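PDB 6ZRY: DMATS type aromatic prenyltransferase from Micromonospora olivasterospora, which probably transfers a dimethylallyl group to the indole ring of tryptophan, as a prenyltransferase of the DMATS family with the ABBA-barrel fold. Local coordinates for residues 12-17 against 27-32; 75-80 against 135-140; 254-259 against 279-284; 286-291 against 318-323. One frame throughout, in Å; residues are numbered along the deposited sequence. Where two conformers were deposited one is given.

Interaction 1 (12-17 against 27-32); sequences GQLARL and EPRNLL
Apolar contact carries most of this pairing of two nearly antiparallel helices, whose segment axes pass 9.8 Å apart at 156°. Leu-14 is the central side chain. With CG anti to its backbone N (chi1 -180°), it extends across the interface so that one methyl does nearly all the touching: CD2 lies 3.8 Å from Leu-32 CB and 4.0 Å from Pro-28 CB. The same methyl sits 3.3 Å from Pro-28 O, narrow enough to fit tightly against the turn of the facing helix. Leu-32 answers with its own CD2, beside the CB and CD2 of Leu-14.

The second kind of contact pairs a methyl with a charged group. Ala-15 CB lies over one face of the Arg-29 guanidinium, toward its rim, 4.1 Å from Arg-29 NE; the chain of Arg-29 bends at chi3 (70°), and its charge is met by Asp-11. Alanine suits this place because its short side chain lets the flat group lie across it.

Beneath the pair runs the sheet: Leu-14 reaches Leu-75 and Ile-77 of strand 71-79, and Pro-28 meets Phe-137 of strand 131-138, so helices 6-21 and 26-36 together cover the outside of the barrel here.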
loop_
_atom_site.group_PDB
_atom_site.type_symbol
_atom_site.label_atom_id
_atom_site.label_comp_id
_atom_site.label_asym_id
_atom_site.label_seq_id
_atom_site.Cartn_x
_atom_site.Cartn_y
_atom_site.Cartn_z
ATOM N N GLY A 12 10.297 11.678 -13.185
ATOM C CA GLY A 12 9.907 13.106 -13.081
ATOM C C GLY A 12 8.926 13.337 -11.951
ATOM O O GLY A 12 9.086 14.273 -11.209
ATOM N N GLN A 13 7.917 12.481 -11.838
ATOM C CA GLN A 13 6.936 12.515 -10.733
ATOM C C GLN A 13 7.679 12.420 -9.395
ATOM O O GLN A 13 7.415 13.251 -8.517
ATOM C CB GLN A 13 5.911 11.408 -10.932
ATOM C CG GLN A 13 5.011 11.622 -12.127
ATOM C CD GLN A 13 4.124 10.449 -12.426
ATOM O OE1 GLN A 13 4.561 9.302 -12.410
ATOM N NE2 GLN A 13 2.860 10.721 -12.720
ATOM N N LEU A 14 8.552 11.436 -9.225
ATOM C CA LEU A 14 9.263 11.238 -7.936
ATOM C C LEU A 14 10.140 12.466 -7.615
ATOM O O LEU A 14 10.184 12.862 -6.464
ATOM C CB LEU A 14 10.110 9.972 -7.980
ATOM C CG LEU A 14 10.874 9.680 -6.692
ATOM C CD1 LEU A 14 9.933 9.618 -5.520
ATOM C CD2 LEU A 14 11.671 8.386 -6.802
ATOM N N ALA A 15 10.868 12.977 -8.589
ATOM C CA ALA A 15 11.775 14.146 -8.408
ATOM C C ALA A 15 10.965 15.329 -7.846
ATOM O O ALA A 15 11.397 15.938 -6.863
ATOM C CB ALA A 15 12.450 14.481 -9.713
ATOM N N ARG A 16 9.796 15.597 -8.417
ATOM C CA ARG A 16 8.922 16.704 -7.980
ATOM C C ARG A 16 8.336 16.380 -6.602
ATOM O O ARG A 16 8.293 17.300 -5.747
ATOM C CB ARG A 16 7.878 17.005 -9.057
ATOM C CG ARG A 16 8.455 17.598 -10.335
ATOM C CD ARG A 16 7.362 18.020 -11.291
ATOM N NE ARG A 16 6.586 16.888 -11.765
ATOM C CZ ARG A 16 6.855 16.162 -12.869
ATOM N NH1 ARG A 16 6.082 15.130 -13.190
ATOM N NH2 ARG A 16 7.886 16.473 -13.652
ATOM N N LEU A 17 7.954 15.134 -6.340
ATOM C CA LEU A 17 7.340 14.762 -5.040
ATOM C C LEU A 17 8.375 14.939 -3.909
ATOM O O LEU A 17 7.974 15.285 -2.750
ATOM C CB LEU A 17 6.870 13.310 -5.111
ATOM C CG LEU A 17 5.512 13.085 -5.756
ATOM C CD1 LEU A 17 5.250 11.594 -5.893
ATOM C CD2 LEU A 17 4.400 13.733 -4.933
ATOM N N GLU A 27 19.000 9.226 -3.902
ATOM C CA GLU A 27 18.830 7.812 -3.524
ATOM C C GLU A 27 17.410 7.361 -3.908
ATOM O O GLU A 27 17.247 6.295 -4.473
ATOM C CB GLU A 27 19.210 7.644 -2.047
ATOM C CG GLU A 27 19.053 6.243 -1.521
ATOM C CD GLU A 27 19.992 5.205 -2.099
ATOM O OE1 GLU A 27 19.841 4.027 -1.736
ATOM O OE2 GLU A 27 20.862 5.566 -2.904
ATOM N N PRO A 28 16.329 8.135 -3.636
ATOM C CA PRO A 28 14.995 7.730 -4.079
ATOM C C PRO A 28 14.894 7.465 -5.586
ATOM O O PRO A 28 14.260 6.473 -5.988
ATOM C CB PRO A 28 14.118 8.915 -3.662
ATOM C CG PRO A 28 14.814 9.393 -2.398
ATOM C CD PRO A 28 16.284 9.344 -2.790
ATOM N N ARG A 29 15.499 8.312 -6.390
ATOM C CA ARG A 29 15.432 8.164 -7.866
ATOM C C ARG A 29 16.260 6.956 -8.302
ATOM O O ARG A 29 15.836 6.268 -9.249
ATOM C CB ARG A 29 15.868 9.443 -8.559
ATOM C CG ARG A 29 14.952 10.613 -8.290
ATOM C CD ARG A 29 15.567 11.873 -8.837
ATOM N NE ARG A 29 15.558 11.834 -10.287
ATOM C CZ ARG A 29 16.085 12.767 -11.069
ATOM N NH1 ARG A 29 15.993 12.651 -12.383
ATOM N NH2 ARG A 29 16.703 13.809 -10.534
ATOM N N ASN A 30 17.370 6.689 -7.622
ATOM C CA ASN A 30 18.209 5.477 -7.861
ATOM C C ASN A 30 17.399 4.231 -7.500
ATOM O O ASN A 30 17.486 3.234 -8.228
ATOM C CB ASN A 30 19.528 5.529 -7.087
ATOM C CG ASN A 30 20.525 6.479 -7.721
ATOM O OD1 ASN A 30 20.400 6.811 -8.909
ATOM N ND2 ASN A 30 21.514 6.922 -6.951
ATOM N N LEU A 31 16.627 4.286 -6.411
ATOM C CA LEU A 31 15.884 3.107 -5.935
ATOM C C LEU A 31 14.693 2.871 -6.869
ATOM O O LEU A 31 14.475 1.711 -7.211
ATOM C CB LEU A 31 15.493 3.292 -4.473
ATOM C CG LEU A 31 16.660 3.246 -3.493
ATOM C CD1 LEU A 31 16.195 3.623 -2.111
ATOM C CD2 LEU A 31 17.318 1.885 -3.481
ATOM N N LEU A 32 13.996 3.928 -7.333
ATOM C CA LEU A 32 12.873 3.753 -8.283
ATOM C C LEU A 32 13.371 3.081 -9.572
ATOM O O LEU A 32 12.666 2.163 -10.069
ATOM C CB LEU A 32 12.203 5.096 -8.573
ATOM C CG LEU A 32 11.155 5.102 -9.689
ATOM C CD1 LEU A 32 9.937 4.214 -9.343
ATOM C CD2 LEU A 32 10.713 6.534 -9.968
#

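Interaction 2 (75-80 against 135-140); sequences LRILGE and LVFRSS
Four backbone hydrogen bonds join these antiparallel strands. Leu-75 and Phe-137 form one hydrogen-bonded pair, in which Phe-137 N gives the shortest bond, 2.7 Å to Leu-75 O and nearly along the C=O axis; Ile-77 and Leu-135 form the other, with Leu-135 N 2.8 Å from Ile-77 O. Between them the non-hydrogen-bonded pair Arg-76 and Val-136 brings Arg-76 CA within 3.1 Å of Leu-135 O, a CA-H...O contact.

Apolar contacts gather on the face bearing Leu-75, Ile-77, Leu-135 and Phe-137. Ile-77 CD1 meets the Phe-137 ring at its edge, in plane, 3.6 Å from Phe-137 CE2, while Leu-75 CG approaches Phe-137 CD2 at 4.0 Å. An alanine in place of Phe-137 removes the ring edge that Ile-77 CD1 meets, and would probably loosen the packing against Leu-75 and Pro-28.

On the other face Arg-76 lies alongside Val-136, then bends away toward Ser-64. Alternation thus gives an all-hydrocarbon face toward the helices and a mixed one, Val-136 beside charged Arg-76, toward the barrel interior.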
loop_
_atom_site.group_PDB
_atom_site.type_symbol
_atom_site.label_atom_id
_atom_site.label_comp_id
_atom_site.label_asym_id
_atom_site.label_seq_id
_atom_site.Cartn_x
_atom_site.Cartn_y
_atom_site.Cartn_z
ATOM N N LEU A 75 7.112 10.261 2.047
ATOM C CA LEU A 75 6.826 9.859 0.645
ATOM C C LEU A 75 7.120 8.365 0.530
ATOM O O LEU A 75 8.142 7.910 1.067
ATOM C CB LEU A 75 7.701 10.750 -0.243
ATOM C CG LEU A 75 7.761 10.499 -1.739
ATOM C CD1 LEU A 75 6.383 10.520 -2.379
ATOM C CD2 LEU A 75 8.658 11.558 -2.374
ATOM N N ARG A 76 6.244 7.615 -0.121
ATOM C CA ARG A 76 6.462 6.168 -0.328
ATOM C C ARG A 76 6.148 5.796 -1.777
ATOM O O ARG A 76 5.321 6.484 -2.429
ATOM C CB ARG A 76 5.634 5.350 0.662
ATOM C CG ARG A 76 5.792 5.801 2.106
ATOM C CD ARG A 76 4.724 6.817 2.524
ATOM N NE ARG A 76 3.411 6.313 2.149
ATOM C CZ ARG A 76 2.810 5.243 2.716
ATOM N NH1 ARG A 76 3.382 4.610 3.727
ATOM N NH2 ARG A 76 1.629 4.833 2.281
ATOM N N ILE A 77 6.805 4.746 -2.243
ATOM C CA ILE A 77 6.515 4.082 -3.526
ATOM C C ILE A 77 6.193 2.641 -3.195
ATOM O O ILE A 77 7.054 1.997 -2.559
ATOM C CB ILE A 77 7.707 4.145 -4.492
ATOM C CG1 ILE A 77 8.045 5.576 -4.892
ATOM C CG2 ILE A 77 7.401 3.280 -5.691
ATOM C CD1 ILE A 77 9.403 5.738 -5.520
ATOM N N LEU A 78 5.056 2.148 -3.665
ATOM C CA LEU A 78 4.725 0.713 -3.670
ATOM C C LEU A 78 4.933 0.201 -5.084
ATOM O O LEU A 78 4.448 0.842 -6.012
ATOM C CB LEU A 78 3.277 0.525 -3.219
ATOM C CG LEU A 78 2.766 -0.921 -3.176
ATOM C CD1 LEU A 78 3.399 -1.684 -2.026
ATOM C CD2 LEU A 78 1.272 -0.947 -3.038
ATOM N N GLY A 79 5.589 -0.930 -5.270
ATOM C CA GLY A 79 5.607 -1.510 -6.616
ATOM C C GLY A 79 6.337 -2.812 -6.697
ATOM O O GLY A 79 6.576 -3.449 -5.645
ATOM N N GLU A 80 6.631 -3.230 -7.930
ATOM C CA GLU A 80 7.250 -4.525 -8.191
ATOM C C GLU A 80 8.171 -4.392 -9.401
ATOM O O GLU A 80 7.965 -3.501 -10.231
ATOM C CB GLU A 80 6.198 -5.635 -8.365
ATOM C CG GLU A 80 5.272 -5.447 -9.545
ATOM C CD GLU A 80 4.238 -6.549 -9.706
ATOM O OE1 GLU A 80 4.449 -7.665 -9.175
ATOM O OE2 GLU A 80 3.214 -6.289 -10.356
ATOM N N LEU A 135 9.090 1.473 -0.738
ATOM C CA LEU A 135 10.265 2.350 -0.505
ATOM C C LEU A 135 9.762 3.541 0.288
ATOM O O LEU A 135 8.744 4.113 -0.132
ATOM C CB LEU A 135 10.855 2.806 -1.838
ATOM C CG LEU A 135 11.282 1.716 -2.822
ATOM C CD1 LEU A 135 11.624 2.308 -4.168
ATOM C CD2 LEU A 135 12.449 0.940 -2.295
ATOM N N VAL A 136 10.389 3.852 1.421
ATOM C CA VAL A 136 9.875 4.884 2.352
ATOM C C VAL A 136 10.916 5.985 2.494
ATOM O O VAL A 136 12.016 5.675 2.940
ATOM C CB VAL A 136 9.514 4.274 3.703
ATOM C CG1 VAL A 136 8.959 5.318 4.654
ATOM C CG2 VAL A 136 8.560 3.090 3.546
ATOM N N PHE A 137 10.549 7.215 2.155
ATOM C CA PHE A 137 11.458 8.395 2.088
ATOM C C PHE A 137 10.978 9.503 3.032
ATOM O O PHE A 137 9.796 9.825 3.063
ATOM C CB PHE A 137 11.510 8.965 0.669
ATOM C CG PHE A 137 11.698 7.955 -0.429
ATOM C CD1 PHE A 137 12.712 7.021 -0.368
ATOM C CD2 PHE A 137 10.874 7.960 -1.547
ATOM C CE1 PHE A 137 12.897 6.110 -1.397
ATOM C CE2 PHE A 137 11.073 7.061 -2.579
ATOM C CZ PHE A 137 12.072 6.131 -2.496
ATOM N N ARG A 138 11.901 10.114 3.750
ATOM C CA ARG A 138 11.605 11.284 4.620
ATOM C C ARG A 138 12.780 12.231 4.572
ATOM O O ARG A 138 13.884 11.774 4.194
ATOM C CB ARG A 138 11.376 10.881 6.075
ATOM C CG ARG A 138 10.667 9.550 6.241
ATOM C CD ARG A 138 10.672 9.083 7.675
ATOM N NE ARG A 138 10.067 7.767 7.808
ATOM C CZ ARG A 138 10.043 7.053 8.933
ATOM N NH1 ARG A 138 10.601 7.521 10.046
ATOM N NH2 ARG A 138 9.457 5.865 8.938
ATOM N N SER A 139 12.540 13.499 4.922
ATOM C CA SER A 139 13.598 14.471 5.279
ATOM C C SER A 139 14.375 13.885 6.462
ATOM O O SER A 139 13.736 13.398 7.407
ATOM C CB SER A 139 13.023 15.855 5.585
ATOM O OG SER A 139 12.058 15.788 6.628
ATOM N N SER A 140 15.698 13.841 6.357
ATOM C CA SER A 140 16.627 13.556 7.476
ATOM C C SER A 140 16.621 12.064 7.845
ATOM O O SER A 140 17.226 11.730 8.894
ATOM C CB SER A 140 16.280 14.411 8.672
ATOM O OG SER A 140 15.861 15.707 8.253
#

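Interaction 3 (254-259 against 279-284). With TRP (tryptophan), chain C.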
loop_
_atom_site.group_PDB
_atom_site.type_symbol
_atom_site.label_atom_id
_atom_site.label_comp_id
_atom_site.label_asym_id
_atom_site.label_seq_id
_atom_site.Cartn_x
_atom_site.Cartn_y
_atom_site.Cartn_z
ATOM N N ASP A 254 -19.861 -1.084 -1.784
ATOM C CA ASP A 254 -20.170 -2.138 -2.789
ATOM C C ASP A 254 -19.406 -1.899 -4.091
ATOM O O ASP A 254 -19.482 -2.771 -4.968
ATOM C CB ASP A 254 -21.670 -2.213 -3.067
ATOM C CG ASP A 254 -22.420 -2.892 -1.951
ATOM O OD1 ASP A 254 -21.759 -3.623 -1.150
ATOM O OD2 ASP A 254 -23.656 -2.689 -1.877
ATOM N N GLY A 255 -18.699 -0.778 -4.214
ATOM C CA GLY A 255 -17.680 -0.595 -5.260
ATOM C C GLY A 255 -16.393 -1.272 -4.852
ATOM O O GLY A 255 -16.450 -2.411 -4.368
ATOM N N ARG A 256 -15.265 -0.597 -5.006
ATOM C CA ARG A 256 -13.976 -1.121 -4.544
ATOM C C ARG A 256 -14.043 -1.224 -3.027
ATOM O O ARG A 256 -14.678 -0.392 -2.372
ATOM C CB ARG A 256 -12.830 -0.267 -5.054
ATOM C CG ARG A 256 -12.659 -0.362 -6.556
ATOM C CD ARG A 256 -11.405 0.341 -7.008
ATOM N NE ARG A 256 -11.335 0.492 -8.448
ATOM C CZ ARG A 256 -10.861 -0.420 -9.305
ATOM N NH1 ARG A 256 -10.413 -1.591 -8.876
ATOM N NH2 ARG A 256 -10.859 -0.150 -10.601
ATOM N N PRO A 257 -13.474 -2.306 -2.448
ATOM C CA PRO A 257 -13.702 -2.638 -1.049
ATOM C C PRO A 257 -12.872 -1.789 -0.080
ATOM O O PRO A 257 -11.766 -1.425 -0.410
ATOM C CB PRO A 257 -13.254 -4.116 -0.968
ATOM C CG PRO A 257 -12.186 -4.239 -2.015
ATOM C CD PRO A 257 -12.632 -3.303 -3.128
ATOM N N LEU A 258 -13.410 -1.559 1.108
ATOM C CA LEU A 258 -12.637 -1.034 2.240
ATOM C C LEU A 258 -11.555 -2.050 2.600
ATOM O O LEU A 258 -11.804 -3.279 2.488
ATOM C CB LEU A 258 -13.543 -0.770 3.432
ATOM C CG LEU A 258 -14.549 0.361 3.252
ATOM C CD1 LEU A 258 -15.509 0.384 4.408
ATOM C CD2 LEU A 258 -13.849 1.701 3.118
ATOM N N VAL A 259 -10.440 -1.554 3.069
ATOM C CA VAL A 259 -9.306 -2.375 3.516
ATOM C C VAL A 259 -8.897 -1.889 4.881
ATOM O O VAL A 259 -8.831 -0.678 5.103
ATOM C CB VAL A 259 -8.151 -2.349 2.516
ATOM C CG1 VAL A 259 -6.938 -3.068 3.035
ATOM C CG2 VAL A 259 -8.569 -2.921 1.183
ATOM N N PRO A 279 -10.873 3.284 -0.923
ATOM C CA PRO A 279 -10.551 3.431 -2.350
ATOM C C PRO A 279 -11.471 4.495 -2.956
ATOM O O PRO A 279 -12.400 4.186 -3.736
ATOM C CB PRO A 279 -10.797 2.032 -2.877
ATOM C CG PRO A 279 -11.987 1.560 -2.055
ATOM C CD PRO A 279 -11.745 2.121 -0.679
ATOM N N ILE A 280 -11.142 5.733 -2.618
ATOM C CA ILE A 280 -11.972 6.941 -2.865
ATOM C C ILE A 280 -12.281 7.078 -4.345
ATOM O O ILE A 280 -13.369 7.543 -4.658
ATOM C CB ILE A 280 -11.292 8.173 -2.272
ATOM C CG1 ILE A 280 -12.193 9.408 -2.423
ATOM C CG2 ILE A 280 -9.914 8.391 -2.854
ATOM C CD1 ILE A 280 -11.868 10.510 -1.497
ATOM N N ARG A 281 -11.388 6.623 -5.242
ATOM C CA ARG A 281 -11.589 6.707 -6.713
ATOM C C ARG A 281 -12.895 6.024 -7.117
ATOM O O ARG A 281 -13.448 6.376 -8.182
ATOM C CB ARG A 281 -10.434 6.057 -7.477
ATOM C CG ARG A 281 -10.313 4.541 -7.286
ATOM C CD ARG A 281 -9.040 4.115 -7.978
ATOM N NE ARG A 281 -8.735 2.711 -8.042
ATOM C CZ ARG A 281 -8.317 1.945 -7.036
ATOM N NH1 ARG A 281 -8.213 2.401 -5.806
ATOM N NH2 ARG A 281 -7.992 0.682 -7.280
ATOM N N SER A 282 -13.381 5.086 -6.326
ATOM C CA SER A 282 -14.606 4.293 -6.642
ATOM C C SER A 282 -15.877 5.064 -6.224
ATOM O O SER A 282 -16.958 4.653 -6.628
ATOM C CB SER A 282 -14.524 2.945 -5.979
ATOM O OG SER A 282 -15.565 2.083 -6.386
ATOM N N TYR A 283 -15.753 6.150 -5.463
ATOM C CA TYR A 283 -16.891 6.806 -4.766
ATOM C C TYR A 283 -16.972 8.291 -5.100
ATOM O O TYR A 283 -17.662 9.000 -4.378
ATOM C CB TYR A 283 -16.770 6.500 -3.269
ATOM C CG TYR A 283 -16.845 5.018 -3.006
ATOM C CD1 TYR A 283 -18.056 4.350 -3.073
ATOM C CD2 TYR A 283 -15.694 4.256 -2.811
ATOM C CE1 TYR A 283 -18.148 2.984 -2.866
ATOM C CE2 TYR A 283 -15.765 2.883 -2.611
ATOM C CZ TYR A 283 -16.994 2.240 -2.647
ATOM O OH TYR A 283 -17.073 0.883 -2.464
ATOM N N VAL A 284 -16.334 8.717 -6.179
ATOM C CA VAL A 284 -16.329 10.135 -6.623
ATOM C C VAL A 284 -16.629 10.196 -8.127
ATOM O O VAL A 284 -16.496 9.163 -8.799
ATOM C CB VAL A 284 -14.987 10.814 -6.315
ATOM C CG1 VAL A 284 -14.719 10.927 -4.822
ATOM C CG2 VAL A 284 -13.831 10.102 -7.029
HETATM N N TRP C . -4.232 -1.271 -6.803
HETATM C CA TRP C . -4.538 -2.364 -5.816
HETATM C C TRP C . -5.904 -2.107 -5.176
HETATM O O TRP C . -6.448 -3.009 -4.513
HETATM C CB TRP C . -3.426 -2.492 -4.757
HETATM C CG TRP C . -3.236 -1.286 -3.893
HETATM C CD1 TRP C . -2.501 -0.167 -4.183
HETATM C CD2 TRP C . -3.780 -1.075 -2.576
HETATM N NE1 TRP C . -2.561 0.722 -3.140
HETATM C CE2 TRP C . -3.326 0.190 -2.136
HETATM C CE3 TRP C . -4.591 -1.835 -1.720
HETATM C CZ2 TRP C . -3.676 0.718 -0.891
HETATM C CZ3 TRP C . -4.933 -1.313 -0.490
HETATM C CH2 TRP C . -4.475 -0.058 -0.082
HETATM O OXT TRP C . -6.479 -1.005 -5.321
#
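The tryptophan pocket of the ABBA barrel is bordered here by the turn after strand 273-278, which packs against the approach to strand 258-265. Arg-281 of that turn gives a hydrogen bond from NH2 to OXT of the bound tryptophan, 3.0 Å long and in the guanidinium plane. Its long, extended chain suits a residue spanning turn and ligand. Arg-256 crosses it at about a right angle, placing CD over the centre of the Arg-281 guanidinium, 3.4 Å from Arg-281 NH2. The two guanidinium planes are 17° apart, and Asp-56 forms a salt bridge with each arginine.

Arg-256 N points almost straight at Ser-282 OG (3.0 Å, 174°), and Tyr-283 OH donates to Arg-256 O at 2.7 Å, from above the carbonyl plane. A phenylalanine in place of Tyr-283 lacks the hydroxyl and so this bond, and would probably hold the backbone at Arg-256 less firmly. Pro-279 CG packs 3.6 Å from Arg-256 CB, and Gly-255 fits because a side chain there would clash with Ser-282 OG.

Two like charges thus lie nearly parallel but offset; Asp-56 probably eases their repulsion, and the remaining positive charge, chiefly Arg-281 through NH2, would probably favour the tryptophan carboxylate.

Interaction 4 (286-291 against 318-323); sequences DDQEAR and RPLRDG
Asp-286 takes the crowded first torsion, CG between the backbone N and the carbonyl carbon (chi1 57°), which turns its carboxylate back over the start of helix 287-300. Arg-321 bends at chi2 (-66°) and so returns its guanidinium toward that helix, while Arg-318, likewise crowded but extended from CG to NE, reaches Asp-287.

As N-cap, Asp-286 accepts from Glu-289 N at OD1, 3.0 Å, with a weak bond from Gln-288 N besides. Its other oxygen, OD2, offers the syn lone pair to Arg-321 NH1, 2.7 Å away in the guanidinium plane. Gln-288 CB lies over one face of the same guanidinium, 3.7 Å from Arg-321 CD. Asp-287 OD2 takes Arg-318 NH2 at 2.7 Å from above the carboxylate plane; Glu-348 shares the arginine.

The backbone adds Asp-287 N to Gly-323 O, 3.0 Å, and a weak bond to Leu-320 O. Leu-320 packs CB against the helix backbone, 3.4 Å from Gln-288 N, and its CD1 makes apolar contact with Arg-291 CB. A water accepts from Arg-321 N and donates to Gln-288 OE1.

Asp-286 is short enough to cap the helix start while receiving an arginine, and Asp-287 has two short-tethered oxygens for Arg-318 and the backbone N atoms of Leu-326 and Ile-327. The helix dipole would probably stabilise both carboxylates in their charged form, and each salt bridge ties the helix end to segment 318-323.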
loop_
_atom_site.group_PDB
_atom_site.type_symbol
_atom_site.label_atom_id
_atom_site.label_comp_id
_atom_site.label_asym_id
_atom_site.label_seq_id
_atom_site.Cartn_x
_atom_site.Cartn_y
_atom_site.Cartn_z
ATOM N N ASP A 286 -14.801 12.346 -9.998
ATOM C CA ASP A 286 -13.518 12.786 -10.563
ATOM C C ASP A 286 -12.556 13.160 -9.431
ATOM O O ASP A 286 -12.971 13.221 -8.308
ATOM C CB ASP A 286 -13.759 13.967 -11.517
ATOM C CG ASP A 286 -14.457 15.125 -10.850
ATOM O OD1 ASP A 286 -13.835 15.762 -9.989
ATOM O OD2 ASP A 286 -15.617 15.368 -11.181
ATOM N N ASP A 287 -11.328 13.472 -9.795
ATOM C CA ASP A 287 -10.238 13.792 -8.865
ATOM C C ASP A 287 -10.425 15.169 -8.232
ATOM O O ASP A 287 -9.814 15.385 -7.198
ATOM C CB ASP A 287 -8.913 13.604 -9.582
ATOM C CG ASP A 287 -8.559 12.130 -9.573
ATOM O OD1 ASP A 287 -8.498 11.571 -8.415
ATOM O OD2 ASP A 287 -8.373 11.553 -10.692
ATOM N N GLN A 288 -11.197 16.083 -8.829
ATOM C CA GLN A 288 -11.509 17.362 -8.149
ATOM C C GLN A 288 -12.348 17.028 -6.924
ATOM O O GLN A 288 -12.004 17.492 -5.809
ATOM C CB GLN A 288 -12.240 18.351 -9.033
ATOM C CG GLN A 288 -12.440 19.707 -8.355
ATOM C CD GLN A 288 -11.149 20.417 -8.072
ATOM O OE1 GLN A 288 -10.409 20.800 -8.982
ATOM N NE2 GLN A 288 -10.824 20.561 -6.802
ATOM N N GLU A 289 -13.369 16.215 -7.098
ATOM C CA GLU A 289 -14.205 15.803 -5.945
ATOM C C GLU A 289 -13.349 15.032 -4.934
ATOM O O GLU A 289 -13.472 15.301 -3.690
ATOM C CB GLU A 289 -15.401 14.978 -6.362
ATOM C CG GLU A 289 -16.330 14.760 -5.180
ATOM C CD GLU A 289 -17.591 13.978 -5.441
ATOM O OE1 GLU A 289 -17.603 13.189 -6.374
ATOM O OE2 GLU A 289 -18.585 14.204 -4.685
ATOM N N ALA A 290 -12.501 14.107 -5.388
ATOM C CA ALA A 290 -11.663 13.345 -4.448
ATOM C C ALA A 290 -10.745 14.333 -3.718
ATOM O O ALA A 290 -10.576 14.201 -2.528
ATOM C CB ALA A 290 -10.829 12.242 -5.149
ATOM N N ARG A 291 -10.150 15.277 -4.434
ATOM C CA ARG A 291 -9.178 16.218 -3.800
ATOM C C ARG A 291 -9.931 17.012 -2.716
ATOM O O ARG A 291 -9.378 17.220 -1.652
ATOM C CB ARG A 291 -8.511 17.134 -4.835
ATOM C CG ARG A 291 -7.656 18.222 -4.192
ATOM C CD ARG A 291 -8.455 19.482 -3.889
ATOM N NE ARG A 291 -7.720 20.437 -3.084
ATOM C CZ ARG A 291 -8.271 21.402 -2.341
ATOM N NH1 ARG A 291 -9.582 21.533 -2.267
ATOM N NH2 ARG A 291 -7.495 22.219 -1.649
ATOM N N ARG A 318 -2.652 17.775 -15.116
ATOM C CA ARG A 318 -3.960 17.666 -15.804
ATOM C C ARG A 318 -5.045 18.287 -14.928
ATOM O O ARG A 318 -4.894 18.363 -13.707
ATOM C CB ARG A 318 -4.330 16.226 -16.108
ATOM C CG ARG A 318 -4.732 15.389 -14.908
ATOM C CD ARG A 318 -5.515 14.227 -15.470
ATOM N NE ARG A 318 -5.744 13.127 -14.556
ATOM C CZ ARG A 318 -6.770 13.063 -13.708
ATOM N NH1 ARG A 318 -7.604 14.089 -13.586
ATOM N NH2 ARG A 318 -6.940 11.968 -12.970
ATOM N N PRO A 319 -6.139 18.793 -15.527
ATOM C CA PRO A 319 -7.279 19.265 -14.747
ATOM C C PRO A 319 -7.817 18.094 -13.920
ATOM O O PRO A 319 -7.920 17.027 -14.468
ATOM C CB PRO A 319 -8.296 19.697 -15.808
ATOM C CG PRO A 319 -7.428 20.062 -17.005
ATOM C CD PRO A 319 -6.328 19.003 -16.979
ATOM N N LEU A 320 -8.098 18.302 -12.652
ATOM C CA LEU A 320 -8.558 17.192 -11.776
ATOM C C LEU A 320 -9.930 16.714 -12.237
ATOM O O LEU A 320 -10.188 15.500 -12.158
ATOM C CB LEU A 320 -8.563 17.660 -10.331
ATOM C CG LEU A 320 -7.193 17.989 -9.775
ATOM C CD1 LEU A 320 -7.287 18.299 -8.320
ATOM C CD2 LEU A 320 -6.221 16.845 -10.006
ATOM N N ARG A 321 -10.765 17.615 -12.756
ATOM C CA ARG A 321 -12.102 17.273 -13.304
ATOM C C ARG A 321 -12.028 16.301 -14.477
ATOM O O ARG A 321 -13.025 15.676 -14.748
ATOM C CB ARG A 321 -12.807 18.549 -13.772
ATOM C CG ARG A 321 -13.413 19.329 -12.627
ATOM C CD ARG A 321 -14.545 18.573 -11.945
ATOM N NE ARG A 321 -15.293 19.425 -11.022
ATOM C CZ ARG A 321 -16.093 18.978 -10.057
ATOM N NH1 ARG A 321 -16.276 17.681 -9.872
ATOM N NH2 ARG A 321 -16.719 19.842 -9.279
ATOM N N ASP A 322 -10.888 16.217 -15.174
ATOM C CA ASP A 322 -10.763 15.521 -16.477
ATOM C C ASP A 322 -10.551 14.024 -16.280
ATOM O O ASP A 322 -10.426 13.343 -17.267
ATOM C CB ASP A 322 -9.613 16.098 -17.313
ATOM C CG ASP A 322 -9.924 17.431 -17.976
ATOM O OD1 ASP A 322 -11.005 17.973 -17.730
ATOM O OD2 ASP A 322 -9.069 17.903 -18.742
ATOM N N GLY A 323 -10.527 13.521 -15.047
ATOM C CA GLY A 323 -10.435 12.068 -14.817
ATOM C C GLY A 323 -10.710 11.708 -13.383
ATOM O O GLY A 323 -11.039 12.581 -12.605
HETATM O O HOH W 1 -10.189 20.411 -12.042
#

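In the fold
Interactions 1 and 2 form one continuous buried layer: helices 6-21 and 26-36 lie on the strands of interaction 2, with Pro-28 CB 3.6 Å from Phe-137 CZ and Leu-14 CD2 3.7 Å from Ile-77 CD1. Hydrocarbon rules there, the strands adding regular backbone bonds. Interaction 3 reaches the same sheet on the opposite side of the chain's centre, about 24 Å from interaction 2 between centres, and is partly buried, polar and in touch with the ligand. Interaction 4, also partly buried but farther from the chain's centre, relies on salt bridges and a helix cap; it meets interaction 3 through Val-284, which packs on Glu-289 and Ala-290.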